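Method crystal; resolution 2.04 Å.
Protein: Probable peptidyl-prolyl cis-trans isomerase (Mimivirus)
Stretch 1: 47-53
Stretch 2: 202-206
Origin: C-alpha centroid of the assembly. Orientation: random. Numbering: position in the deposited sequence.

Stretch 1 (47-53) FVQLTNG
Stretch 2 (202-206) KCGAY

Residues 47-52 form the C-terminal part of a helix that begins earlier in the chain. Thr51 N donates to Phe47 O at 3.1 Å, Asn52 N to Val48 O at 3.0 Å, and Gly53 N to Gln49 O at 3.1 Å. Gly53 then leaves helical conformation with phi/psi 69/20, a positive phi that favours glycine. The helix residues before it stay near -65/-35, with Phe47 reaching a psi of -54.

Stretch 2 is extended and includes strand residues 203-205. Its axis comes within 6.4 Å of the helix axis. The N-to-C directions differ by 123°, so the two segments cross obliquely. In register, Asn52 and Gly204 are nearest each other, with their CA atoms 4.7 Å apart. The contact is small, burying 231 Å² over both sides.

Lys202 lies where the chain turns a corner, with phi/psi -53/144. Its CA-to-CB bond points away from the helix, and its rotamer is m, t, t, m. It makes no contact with stretch 1.

Cys203 has phi/psi -148/166 and points toward the helix. Its chi1 is p (57°). This places Cys203 SG 3.5 Å from Thr51 O, near the end of the helix.

Gly204 is nearly fully extended, at 174/173. Gly204 CA makes a CA-H...O contact with Thr51 O at 3.5 Å, with 134° at the hydrogen. Gly204 N is also 3.5 Å from Thr51 O, but the angle is too poor for a hydrogen bond. Gly204 O lies only 3.0 Å from Thr51 CG2, a tight approach of a methyl to a carbonyl. Thr51 points sideways, with an off-well chi1 of -94°, and has the largest area covered by the other stretch.

Ala205 has phi/psi -110/140 and points toward the helix. Ala205 N donates a weak hydrogen bond to Asn52 OD1 at 3.4 Å, with an angle of 129°. A water bridges the same two atoms: it accepts from Ala205 N at 3.1 Å and donates a weak hydrogen bond to Asn52 OD1 at 2.6 Å. Asn52 CB points away, but chi1 of -111° and chi2 of 60° bring the end of the side chain nearer. Asn52 OD1 also lies 3.3 Å from Ala205 CB. One turn earlier in the helix, Val48 (chi1 t) adds a loose apolar contact, with Val48 CG1 4.4 Å from Ala205 CB.

Tyr206 follows at -70/152, with chi1 m and chi2 -78°. It points away and does not touch the helix. Its OH is hydrogen-bonded elsewhere in the structure.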

# COMPACT_ATOMS: atom_id res chain seq x y z
N PHE A 47 2.56 16.68 -21.50
CA PHE A 47 2.46 17.37 -20.21
C PHE A 47 1.69 18.69 -20.35
O PHE A 47 0.71 18.91 -19.64
CB PHE A 47 3.83 17.62 -19.59
CG PHE A 47 3.76 18.14 -18.16
CD1 PHE A 47 3.74 17.25 -17.08
CD2 PHE A 47 3.71 19.52 -17.91
CE1 PHE A 47 3.65 17.72 -15.76
CE2 PHE A 47 3.62 20.00 -16.58
CZ PHE A 47 3.60 19.10 -15.51
N VAL A 48 2.13 19.55 -21.27
CA VAL A 48 1.44 20.83 -21.47
C VAL A 48 -0.04 20.69 -21.87
O VAL A 48 -0.89 21.43 -21.35
CB VAL A 48 2.21 21.77 -22.48
CG1 VAL A 48 1.46 23.06 -22.68
CG2 VAL A 48 3.59 22.09 -21.99
N GLN A 49 -0.38 19.76 -22.77
CA GLN A 49 -1.80 19.66 -23.17
C GLN A 49 -2.67 19.10 -22.08
O GLN A 49 -3.87 19.37 -22.04
CB GLN A 49 -1.98 18.88 -24.47
CG GLN A 49 -1.22 19.45 -25.64
CD GLN A 49 -1.47 20.93 -25.88
OE1 GLN A 49 -2.57 21.45 -25.64
NE2 GLN A 49 -0.45 21.62 -26.37
N LEU A 50 -2.09 18.30 -21.19
CA LEU A 50 -2.86 17.77 -20.05
C LEU A 50 -3.08 18.86 -19.01
O LEU A 50 -4.03 18.84 -18.25
CB LEU A 50 -2.13 16.60 -19.42
CG LEU A 50 -2.27 15.29 -20.22
CD1 LEU A 50 -1.50 14.22 -19.49
CD2 LEU A 50 -3.73 14.91 -20.31
N THR A 51 -2.15 19.80 -18.98
CA THR A 51 -2.26 20.94 -18.12
C THR A 51 -3.38 21.85 -18.63
O THR A 51 -4.19 22.34 -17.84
CB THR A 51 -0.89 21.60 -18.12
OG1 THR A 51 -0.15 21.10 -17.01
CG2 THR A 51 -1.01 23.05 -18.12
N ASN A 52 -3.47 22.01 -19.94
CA ASN A 52 -4.61 22.73 -20.54
C ASN A 52 -5.98 22.08 -20.39
O ASN A 52 -6.99 22.79 -20.32
CB ASN A 52 -4.34 23.10 -21.99
CG ASN A 52 -4.18 24.59 -22.15
OD1 ASN A 52 -3.28 25.19 -21.55
ND2 ASN A 52 -5.09 25.22 -22.88
N GLY A 53 -6.02 20.74 -20.35
CA GLY A 53 -7.24 20.01 -20.02
C GLY A 53 -8.40 20.02 -21.01
O GLY A 53 -9.54 19.73 -20.63
N LYS A 202 -6.66 23.60 -9.78
CA LYS A 202 -6.64 24.24 -11.09
C LYS A 202 -5.24 24.20 -11.71
O LYS A 202 -4.24 24.30 -11.00
CB LYS A 202 -7.11 25.71 -11.00
CG LYS A 202 -8.62 25.94 -10.89
CD LYS A 202 -8.98 27.38 -11.36
CE LYS A 202 -10.49 27.59 -11.43
NZ LYS A 202 -11.09 27.05 -12.72
N CYS A 203 -5.18 24.03 -13.03
CA CYS A 203 -3.92 24.01 -13.73
C CYS A 203 -4.17 24.60 -15.12
O CYS A 203 -5.33 24.74 -15.56
CB CYS A 203 -3.32 22.60 -13.77
SG CYS A 203 -4.36 21.33 -14.50
N GLY A 204 -3.10 24.92 -15.80
CA GLY A 204 -3.19 25.63 -17.06
C GLY A 204 -1.83 26.01 -17.55
O GLY A 204 -0.84 25.81 -16.87
N ALA A 205 -1.80 26.54 -18.77
CA ALA A 205 -0.59 27.08 -19.36
C ALA A 205 -0.78 28.57 -19.43
O ALA A 205 -1.89 29.05 -19.70
CB ALA A 205 -0.37 26.51 -20.76
N TYR A 206 0.29 29.31 -19.13
CA TYR A 206 0.36 30.73 -19.44
C TYR A 206 0.47 30.90 -20.95
O TYR A 206 1.02 30.03 -21.63
CB TYR A 206 1.58 31.37 -18.78
CG TYR A 206 1.59 31.29 -17.30
CD1 TYR A 206 0.82 32.17 -16.53
CD2 TYR A 206 2.36 30.33 -16.64
CE1 TYR A 206 0.83 32.09 -15.13
CE2 TYR A 206 2.37 30.26 -15.27
CZ TYR A 206 1.61 31.12 -14.52
OH TYR A 206 1.65 31.04 -13.16
O HOH W 1 -4.71 26.69 -19.90